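DNA primase (Helicobacter pylori, PDB 4EHS) makes the short RNA primers used in DNA replication and stimulates the DnaB helicase, which its C-terminal domain, the part in this model, binds. Local coordinates at residues Arg45-Leu50 with Gly94-Glu99; Arg39-Asp44 with Asp68-Glu73; Glu99-Ile104 with Met137-Gly142. All coordinates share one frame; numbering follows the deposited sequence.

In the fold
The three contacts run through the helicase-binding domain of the primase as a chain of helix packings. Contacts 1 and 2 are neighbours, their centres 11 Å apart, and they join directly: Arg-45 NH1 lies 2.7 Å from Leu-70 O, a probable hydrogen bond, and Phe-96 CZ packs 3.4 Å from Leu-41 CD2. Contact 3 has its centre 13 Å from that of contact 1 and shares Glu-99 with it, because both use helix 96-117. Contacts 2 and 3 are about 21 Å apart between centres, on opposite sides of the chain's middle. Contacts 1 and 2 both reach the second subunit, whereas no other chain touches contact 3.

Contact 1 of 3, residues Arg45-Leu50 with Gly94-Glu99; sequences RSLLDL and GGFEKE
Leu-47 lies over one face of the Phe-96 ring, and these two residues have the most surface buried here. The CB of Leu-47 carries a CH-pi contact, 4.1 Å from the ring centroid and only 13° off the ring normal. The two methyls continue the cover toward the root of the ring: Leu-47 CD1 is 3.8 Å from Phe-96 CG, while Leu-47 CD2 lies 4.0 Å from Phe-96 CD2. The two side chains run past each other in opposite senses, each reaching toward the other's backbone. Phe-96 gets there with CG anti to its own N (chi1 176°), which sends the ring across from the first turn of its helix.

One turn on from Leu-47, Leu-50 comes in at the ring edge, near its plane, with its CD2 4.2 Å from Phe-96 CE2. The same methyl touches Glu-97, lying 3.4 Å from Glu-97 OE2. The glutamate side chain, extended beyond CG, crosses that of Leu-50 at about a right angle. No hydrogen bond links the segments, so the contact rests on apolar packing and the CH-pi contact.

The short helix 45-51 is thus set against the start of the long helix 96-117. Helix 30-43 packs against both: its Leu-41 touches Leu-47 and Phe-96, and its Tyr-40 ring meets that of Phe-96 with the planes at about 60°.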
loop_
_atom_site.group_PDB
_atom_site.type_symbol
_atom_site.label_atom_id
_atom_site.label_comp_id
_atom_site.label_asym_id
_atom_site.label_seq_id
_atom_site.Cartn_x
_atom_site.Cartn_y
_atom_site.Cartn_z
ATOM N N ARG A 45 16.706 -3.376 -12.345
ATOM C CA ARG A 45 16.399 -3.046 -10.929
ATOM C C ARG A 45 15.550 -1.791 -10.891
ATOM O O ARG A 45 14.885 -1.552 -9.861
ATOM C CB ARG A 45 17.652 -2.900 -10.063
ATOM C CG ARG A 45 17.421 -3.329 -8.588
ATOM C CD ARG A 45 18.722 -3.559 -7.771
ATOM N NE ARG A 45 18.521 -3.529 -6.318
ATOM C CZ ARG A 45 18.101 -4.564 -5.558
ATOM N NH1 ARG A 45 17.826 -5.751 -6.094
ATOM N NH2 ARG A 45 17.923 -4.402 -4.244
ATOM N N SER A 46 15.484 -1.009 -11.971
ATOM C CA SER A 46 14.578 0.214 -12.010
ATOM C C SER A 46 13.116 -0.205 -11.935
ATOM O O SER A 46 12.269 0.507 -11.398
ATOM C CB SER A 46 14.846 1.077 -13.265
ATOM O OG SER A 46 14.256 0.481 -14.414
ATOM N N LEU A 47 12.816 -1.427 -12.406
ATOM C CA LEU A 47 11.479 -2.010 -12.238
ATOM C C LEU A 47 11.146 -2.374 -10.775
ATOM O O LEU A 47 9.953 -2.362 -10.415
ATOM C CB LEU A 47 11.299 -3.268 -13.097
ATOM C CG LEU A 47 11.581 -2.990 -14.563
ATOM C CD1 LEU A 47 11.418 -4.274 -15.390
ATOM C CD2 LEU A 47 10.690 -1.917 -15.165
ATOM N N LEU A 48 12.152 -2.740 -9.966
ATOM C CA LEU A 48 11.954 -2.965 -8.539
ATOM C C LEU A 48 11.494 -1.627 -7.921
ATOM O O LEU A 48 10.586 -1.598 -7.084
ATOM C CB LEU A 48 13.243 -3.469 -7.880
ATOM C CG LEU A 48 13.069 -3.727 -6.339
ATOM C CD1 LEU A 48 12.037 -4.819 -6.063
ATOM C CD2 LEU A 48 14.428 -4.178 -5.822
ATOM N N ASP A 49 12.132 -0.512 -8.309
ATOM C CA ASP A 49 11.720 0.807 -7.779
ATOM C C ASP A 49 10.219 1.033 -7.975
ATOM O O ASP A 49 9.514 1.439 -7.054
ATOM C CB ASP A 49 12.500 1.940 -8.467
ATOM C CG ASP A 49 14.041 1.790 -8.331
ATOM O OD1 ASP A 49 14.578 1.019 -7.506
ATOM O OD2 ASP A 49 14.725 2.460 -9.146
ATOM N N LEU A 50 9.722 0.750 -9.186
ATOM C CA LEU A 50 8.297 0.875 -9.459
ATOM C C LEU A 50 7.507 -0.116 -8.596
ATOM O O LEU A 50 6.494 0.233 -7.942
ATOM C CB LEU A 50 8.037 0.565 -10.942
ATOM C CG LEU A 50 6.545 0.612 -11.303
ATOM C CD1 LEU A 50 5.981 2.003 -11.087
ATOM C CD2 LEU A 50 6.339 0.172 -12.744
ATOM N N GLY A 94 8.843 -3.760 -22.601
ATOM C CA GLY A 94 7.520 -3.188 -22.304
ATOM C C GLY A 94 6.530 -4.179 -21.728
ATOM O O GLY A 94 5.367 -3.905 -21.670
ATOM N N GLY A 95 6.985 -5.355 -21.326
ATOM C CA GLY A 95 6.066 -6.383 -20.886
ATOM C C GLY A 95 5.878 -6.483 -19.383
ATOM O O GLY A 95 4.948 -7.176 -18.953
ATOM N N PHE A 96 6.718 -5.787 -18.590
ATOM C CA PHE A 96 6.699 -5.938 -17.118
ATOM C C PHE A 96 5.356 -5.508 -16.471
ATOM O O PHE A 96 4.798 -6.226 -15.611
ATOM C CB PHE A 96 7.741 -5.040 -16.493
ATOM C CG PHE A 96 7.720 -5.066 -14.987
ATOM C CD1 PHE A 96 7.976 -6.265 -14.298
ATOM C CD2 PHE A 96 7.357 -3.893 -14.257
ATOM C CE1 PHE A 96 7.927 -6.291 -12.905
ATOM C CE2 PHE A 96 7.321 -3.938 -12.883
ATOM C CZ PHE A 96 7.571 -5.111 -12.219
ATOM N N GLU A 97 4.896 -4.300 -16.822
ATOM C CA GLU A 97 3.725 -3.806 -16.135
ATOM C C GLU A 97 2.488 -4.657 -16.322
ATOM O O GLU A 97 1.699 -4.767 -15.400
ATOM C CB GLU A 97 3.425 -2.356 -16.531
ATOM C CG GLU A 97 4.416 -1.497 -15.829
ATOM C CD GLU A 97 4.153 -0.012 -16.014
ATOM O OE1 GLU A 97 2.940 0.376 -16.162
ATOM O OE2 GLU A 97 5.156 0.748 -15.909
ATOM N N LYS A 98 2.297 -5.275 -17.476
ATOM C CA LYS A 98 1.152 -6.192 -17.648
ATOM C C LYS A 98 1.247 -7.400 -16.706
ATOM O O LYS A 98 0.250 -7.819 -16.153
ATOM C CB LYS A 98 1.099 -6.666 -19.088
ATOM C CG LYS A 98 0.038 -7.690 -19.388
ATOM C CD LYS A 98 0.447 -8.419 -20.661
ATOM C CE LYS A 98 -0.687 -9.178 -21.330
ATOM N NZ LYS A 98 -0.660 -10.618 -20.958
ATOM N N GLU A 99 2.456 -7.945 -16.482
ATOM C CA GLU A 99 2.579 -9.080 -15.577
ATOM C C GLU A 99 2.462 -8.600 -14.143
ATOM O O GLU A 99 1.898 -9.328 -13.346
ATOM C CB GLU A 99 3.944 -9.759 -15.701
ATOM C CG GLU A 99 4.391 -10.160 -17.123
ATOM C CD GLU A 99 3.365 -10.956 -17.894
ATOM O OE1 GLU A 99 2.425 -11.496 -17.274
ATOM O OE2 GLU A 99 3.497 -11.026 -19.166
#

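Contact 2 of 3, residues Arg39-Asp44 with Asp68-Glu73; sequences RYLLED and DALCQE
This is a buried helix-to-helix packing in the helicase-binding domain, with the end of helix 30-43 set against the end of helix 64-71. Leu-70 does the reaching for its side: its CG stands anti to the backbone N (chi1 167°), and its two methyls split between two consecutive leucines opposite. Leu-70 CD2 pushes against the root of Leu-41, 3.4 Å from Leu-41 CB, tighter than an ordinary carbon contact, and the two side chains cross at about a right angle. The other branch, Leu-70 CD1, meets Leu-42 CD2 at 3.7 Å. Leu-42 does not point its CB straight at Leu-70; the methyl at its end makes the touch, the two side chains crossing at a slant.

Behind this apolar seam, Arg-39 and Glu-43 brace successive turns of their own helix. The guanidinium grips side-on, in a salt bridge where NE and NH2 both bond to one oxygen: Arg-39 NE lies 3.1 Å and Arg-39 NH2 3.2 Å from Glu-43 OE2, which sits 2° out of the guanidinium plane. Asp-44 then ends the helix and serves as N-cap of the next one, its OD1 also bonded to Ser-46 OG.

Leu-80 of helix 78-85 touches both Leu-42 and Leu-70, and Leu-48 and Ala-51 of helix 45-51 lie on Leu-41. Together these residues form part of the core of the helical bundle of the DnaG helicase-binding domain.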
loop_
_atom_site.group_PDB
_atom_site.type_symbol
_atom_site.label_atom_id
_atom_site.label_comp_id
_atom_site.label_asym_id
_atom_site.label_seq_id
_atom_site.Cartn_x
_atom_site.Cartn_y
_atom_site.Cartn_z
ATOM N N ARG A 39 11.769 -12.160 -12.062
ATOM C CA ARG A 39 12.851 -12.215 -13.103
ATOM C C ARG A 39 13.024 -10.822 -13.783
ATOM O O ARG A 39 14.174 -10.337 -14.073
ATOM C CB ARG A 39 12.490 -13.337 -14.120
ATOM C CG ARG A 39 13.634 -13.360 -15.193
ATOM C CD ARG A 39 14.991 -13.723 -14.587
ATOM N NE ARG A 39 15.848 -13.854 -15.792
ATOM C CZ ARG A 39 16.042 -15.016 -16.388
ATOM N NH1 ARG A 39 15.708 -16.171 -15.762
ATOM N NH2 ARG A 39 16.701 -15.023 -17.576
ATOM N N TYR A 40 11.907 -10.165 -14.077
ATOM C CA TYR A 40 11.963 -8.786 -14.595
ATOM C C TYR A 40 12.706 -7.885 -13.600
ATOM O O TYR A 40 13.551 -7.065 -14.013
ATOM C CB TYR A 40 10.594 -8.191 -14.754
ATOM C CG TYR A 40 9.933 -8.452 -16.109
ATOM C CD1 TYR A 40 10.324 -7.737 -17.223
ATOM C CD2 TYR A 40 8.935 -9.407 -16.242
ATOM C CE1 TYR A 40 9.699 -7.937 -18.484
ATOM C CE2 TYR A 40 8.308 -9.629 -17.485
ATOM C CZ TYR A 40 8.741 -8.911 -18.626
ATOM O OH TYR A 40 8.133 -9.109 -19.849
ATOM N N LEU A 41 12.348 -7.965 -12.314
ATOM C CA LEU A 41 13.080 -7.153 -11.278
ATOM C C LEU A 41 14.575 -7.488 -11.184
ATOM O O LEU A 41 15.405 -6.589 -10.927
ATOM C CB LEU A 41 12.464 -7.383 -9.895
ATOM C CG LEU A 41 10.934 -7.272 -9.925
ATOM C CD1 LEU A 41 10.540 -7.486 -8.475
ATOM C CD2 LEU A 41 10.336 -5.932 -10.394
ATOM N N LEU A 42 14.929 -8.743 -11.390
ATOM C CA LEU A 42 16.352 -9.113 -11.398
ATOM C C LEU A 42 17.092 -8.511 -12.600
ATOM O O LEU A 42 18.320 -8.204 -12.510
ATOM C CB LEU A 42 16.478 -10.652 -11.433
ATOM C CG LEU A 42 16.240 -11.285 -10.053
ATOM C CD1 LEU A 42 16.016 -12.802 -10.325
ATOM C CD2 LEU A 42 17.439 -11.110 -9.084
ATOM N N GLU A 43 16.428 -8.463 -13.741
ATOM C CA GLU A 43 17.104 -8.001 -14.977
ATOM C C GLU A 43 17.159 -6.484 -15.037
ATOM O O GLU A 43 18.071 -5.907 -15.665
ATOM C CB GLU A 43 16.424 -8.513 -16.238
ATOM C CG GLU A 43 16.604 -10.040 -16.307
ATOM C CD GLU A 43 17.060 -10.604 -17.650
ATOM O OE1 GLU A 43 17.224 -9.843 -18.627
ATOM O OE2 GLU A 43 17.092 -11.880 -17.765
ATOM N N ASP A 44 16.171 -5.811 -14.402
ATOM C CA ASP A 44 16.157 -4.354 -14.499
ATOM C C ASP A 44 15.731 -3.799 -13.138
ATOM O O ASP A 44 14.575 -3.796 -12.806
ATOM C CB ASP A 44 15.290 -3.861 -15.659
ATOM C CG ASP A 44 15.381 -2.315 -15.853
ATOM O OD1 ASP A 44 15.813 -1.596 -14.936
ATOM O OD2 ASP A 44 14.989 -1.902 -16.906
ATOM N N ASP A 68 12.318 -11.509 -1.171
ATOM C CA ASP A 68 13.039 -10.994 -0.014
ATOM C C ASP A 68 14.534 -10.834 -0.300
ATOM O O ASP A 68 15.127 -9.830 0.075
ATOM C CB ASP A 68 12.804 -11.927 1.210
ATOM C CG ASP A 68 11.465 -11.669 1.878
ATOM O OD1 ASP A 68 10.869 -10.601 1.649
ATOM O OD2 ASP A 68 11.011 -12.565 2.593
ATOM N N ALA A 69 15.172 -11.843 -0.883
ATOM C CA ALA A 69 16.601 -11.790 -1.122
ATOM C C ALA A 69 16.943 -10.676 -2.094
ATOM O O ALA A 69 17.970 -9.999 -1.946
ATOM C CB ALA A 69 17.125 -13.133 -1.622
ATOM N N LEU A 70 16.085 -10.483 -3.091
ATOM C CA LEU A 70 16.298 -9.447 -4.095
ATOM C C LEU A 70 16.161 -8.054 -3.490
ATOM O O LEU A 70 16.726 -7.087 -4.000
ATOM C CB LEU A 70 15.316 -9.615 -5.255
ATOM C CG LEU A 70 15.209 -8.440 -6.228
ATOM C CD1 LEU A 70 16.534 -8.206 -6.937
ATOM C CD2 LEU A 70 14.093 -8.676 -7.236
ATOM N N CYS A 71 15.407 -7.959 -2.400
ATOM C CA CYS A 71 15.194 -6.691 -1.728
ATOM C C CYS A 71 16.400 -6.352 -0.904
ATOM O O CYS A 71 16.755 -5.159 -0.782
ATOM C CB CYS A 71 13.973 -6.794 -0.823
ATOM S SG CYS A 71 12.509 -6.619 -1.788
ATOM N N GLN A 72 17.042 -7.367 -0.335
ATOM C CA GLN A 72 18.226 -7.159 0.490
ATOM C C GLN A 72 19.505 -7.380 -0.311
ATOM O O GLN A 72 20.546 -7.728 0.246
ATOM C CB GLN A 72 18.200 -8.086 1.708
ATOM C CG GLN A 72 16.806 -8.377 2.237
ATOM C CD GLN A 72 16.762 -9.614 3.111
ATOM O OE1 GLN A 72 15.709 -10.225 3.291
ATOM N NE2 GLN A 72 17.910 -9.990 3.664
ATOM N N GLU A 73 19.418 -7.179 -1.622
ATOM C CA GLU A 73 20.562 -7.355 -2.496
ATOM C C GLU A 73 21.407 -8.544 -2.122
ATOM O O GLU A 73 22.635 -8.425 -2.138
ATOM C CB GLU A 73 21.479 -6.105 -2.611
ATOM C CG GLU A 73 21.214 -5.287 -3.821
ATOM C CD GLU A 73 21.899 -3.927 -3.766
ATOM O OE1 GLU A 73 22.308 -3.468 -4.838
ATOM O OE2 GLU A 73 22.022 -3.343 -2.660
#

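Contact 3 of 3, residues Glu99-Ile104 with Met137-Gly142; sequences ELRLLI and MKLKQG
Leu-139 forks against Arg-101 and Ile-104, two residues a turn apart on the facing helix, and contributes more buried surface than any other residue of the contact. Its CB points at that helix, and the branch beyond opens both methyls onto it. Leu-139 CD1 meets Ile-104 CG2 at 3.7 Å, the two side chains crossing at about a right angle. The other methyl bears on both residues. Leu-139 CD2 is 4.0 Å from Ile-104 CG2. Toward the backbone, Leu-139 CD2 lies 3.9 Å from Arg-101 O. Ile-104 offers its CG2 branch because, at chi1 -62°, CG2 stands anti to the backbone N while CG1 lies beside that N.

Arg-101 takes the outer side. Its chain bends at chi3 (-47°) and passes the end of the other helix, where Arg-101 CD comes 3.4 Å from Gly-142 O. The guanidinium group itself is set obliquely to Gly-142 CA and Leu-139 O. Arg-101 NE stays 3.8 Å from Gly-142 O, and no hydrogen bond to the other segment forms, so across these segments the arginine meets its partner through the aliphatic stem.

Gly-142 closes helix 122-140 in a Schellman motif: with positive phi it turns the chain back, and Gly-142 N donates to Leu-139 O at 2.8 Å. Just beyond the turn, Leu-144 lies on both Arg-101 and Ile-104, while Phe-108, one turn further along helix 96-117, carries the packing on against Leu-139.

The start of helix 96-117 therefore lies beside the end of helix 122-140, with a short connection between the two: an antiparallel helical hairpin, consistent with the C-terminal hairpin found in DnaG helicase-binding domains.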
loop_
_atom_site.group_PDB
_atom_site.type_symbol
_atom_site.label_atom_id
_atom_site.label_comp_id
_atom_site.label_asym_id
_atom_site.label_seq_id
_atom_site.Cartn_x
_atom_site.Cartn_y
_atom_site.Cartn_z
ATOM N N GLU A 99 2.456 -7.945 -16.482
ATOM C CA GLU A 99 2.579 -9.080 -15.577
ATOM C C GLU A 99 2.462 -8.600 -14.143
ATOM O O GLU A 99 1.898 -9.328 -13.346
ATOM C CB GLU A 99 3.944 -9.759 -15.701
ATOM C CG GLU A 99 4.391 -10.160 -17.123
ATOM C CD GLU A 99 3.365 -10.956 -17.894
ATOM O OE1 GLU A 99 2.425 -11.496 -17.274
ATOM O OE2 GLU A 99 3.497 -11.026 -19.166
ATOM N N LEU A 100 2.954 -7.384 -13.819
ATOM C CA LEU A 100 2.766 -6.895 -12.425
ATOM C C LEU A 100 1.241 -6.697 -12.184
ATOM O O LEU A 100 0.664 -7.100 -11.124
ATOM C CB LEU A 100 3.573 -5.583 -12.203
ATOM C CG LEU A 100 3.367 -4.998 -10.804
ATOM C CD1 LEU A 100 3.773 -5.892 -9.629
ATOM C CD2 LEU A 100 4.124 -3.654 -10.814
ATOM N N ARG A 101 0.573 -6.138 -13.168
ATOM C CA ARG A 101 -0.860 -5.901 -13.011
ATOM C C ARG A 101 -1.613 -7.235 -12.817
ATOM O O ARG A 101 -2.548 -7.342 -12.007
ATOM C CB ARG A 101 -1.442 -5.111 -14.221
ATOM C CG ARG A 101 -1.301 -3.588 -14.187
ATOM C CD ARG A 101 -2.264 -2.822 -15.175
ATOM N NE ARG A 101 -2.248 -3.427 -16.489
ATOM C CZ ARG A 101 -1.283 -3.239 -17.409
ATOM N NH1 ARG A 101 -0.295 -2.370 -17.198
ATOM N NH2 ARG A 101 -1.358 -3.901 -18.577
ATOM N N LEU A 102 -1.207 -8.274 -13.544
ATOM C CA LEU A 102 -1.904 -9.556 -13.386
ATOM C C LEU A 102 -1.651 -10.188 -12.037
ATOM O O LEU A 102 -2.570 -10.717 -11.465
ATOM C CB LEU A 102 -1.442 -10.480 -14.542
ATOM C CG LEU A 102 -2.115 -11.844 -14.590
ATOM C CD1 LEU A 102 -3.577 -11.611 -14.894
ATOM C CD2 LEU A 102 -1.415 -12.754 -15.659
ATOM N N LEU A 103 -0.423 -10.054 -11.491
ATOM C CA LEU A 103 -0.147 -10.555 -10.180
ATOM C C LEU A 103 -1.028 -9.858 -9.128
ATOM O O LEU A 103 -1.612 -10.519 -8.248
ATOM C CB LEU A 103 1.334 -10.305 -9.832
ATOM C CG LEU A 103 1.755 -10.905 -8.493
ATOM C CD1 LEU A 103 1.779 -12.389 -8.627
ATOM C CD2 LEU A 103 3.167 -10.366 -8.259
ATOM N N ILE A 104 -1.116 -8.531 -9.251
ATOM C CA ILE A 104 -1.956 -7.772 -8.311
ATOM C C ILE A 104 -3.417 -8.129 -8.469
ATOM O O ILE A 104 -4.096 -8.307 -7.437
ATOM C CB ILE A 104 -1.708 -6.266 -8.450
ATOM C CG1 ILE A 104 -0.244 -5.938 -8.103
ATOM C CG2 ILE A 104 -2.634 -5.460 -7.497
ATOM C CD1 ILE A 104 0.158 -4.533 -8.608
HETATM N N MSE A 137 -11.520 -3.523 -10.878
HETATM C CA MSE A 137 -12.008 -2.665 -11.953
HETATM C C MSE A 137 -10.863 -1.863 -12.567
HETATM O O MSE A 137 -10.632 -1.912 -13.775
HETATM C CB MSE A 137 -13.094 -1.721 -11.434
HETATM C CG MSE A 137 -13.866 -1.003 -12.529
HETATM SE SE MSE A 137 -15.255 0.171 -11.824
HETATM C CE MSE A 137 -14.127 1.403 -10.816
ATOM N N LYS A 138 -10.149 -1.129 -11.719
ATOM C CA LYS A 138 -9.003 -0.321 -12.140
ATOM C C LYS A 138 -7.935 -1.139 -12.828
ATOM O O LYS A 138 -7.412 -0.696 -13.855
ATOM C CB LYS A 138 -8.418 0.475 -10.983
ATOM C CG LYS A 138 -9.293 1.633 -10.590
ATOM C CD LYS A 138 -8.890 2.241 -9.272
ATOM C CE LYS A 138 -9.850 3.380 -8.933
ATOM N NZ LYS A 138 -9.088 4.566 -8.459
ATOM N N LEU A 139 -7.607 -2.306 -12.280
ATOM C CA LEU A 139 -6.547 -3.115 -12.857
ATOM C C LEU A 139 -6.953 -3.450 -14.269
ATOM O O LEU A 139 -6.164 -3.313 -15.208
ATOM C CB LEU A 139 -6.223 -4.334 -11.996
ATOM C CG LEU A 139 -5.514 -3.935 -10.667
ATOM C CD1 LEU A 139 -5.727 -4.866 -9.454
ATOM C CD2 LEU A 139 -4.004 -3.869 -10.914
ATOM N N LYS A 140 -8.204 -3.832 -14.442
ATOM C CA LYS A 140 -8.649 -4.157 -15.795
ATOM C C LYS A 140 -8.730 -2.916 -16.659
ATOM O O LYS A 140 -8.634 -3.028 -17.872
ATOM C CB LYS A 140 -10.002 -4.879 -15.754
ATOM C CG LYS A 140 -9.913 -6.298 -15.231
ATOM C CD LYS A 140 -11.309 -6.778 -14.849
ATOM C CE LYS A 140 -11.297 -8.290 -14.889
ATOM N NZ LYS A 140 -11.350 -8.796 -13.499
ATOM N N GLN A 141 -8.921 -1.731 -16.075
ATOM C CA GLN A 141 -8.844 -0.508 -16.894
ATOM C C GLN A 141 -7.361 -0.204 -17.253
ATOM O O GLN A 141 -7.077 0.828 -17.854
ATOM C CB GLN A 141 -9.475 0.699 -16.193
ATOM C CG GLN A 141 -10.995 0.765 -16.199
ATOM C CD GLN A 141 -11.567 1.705 -15.117
ATOM O OE1 GLN A 141 -10.855 2.550 -14.504
ATOM N NE2 GLN A 141 -12.868 1.547 -14.861
ATOM N N GLY A 142 -6.438 -1.085 -16.857
ATOM C CA GLY A 142 -4.995 -0.862 -17.044
ATOM C C GLY A 142 -4.212 -0.062 -16.001
ATOM O O GLY A 142 -3.054 0.300 -16.262
#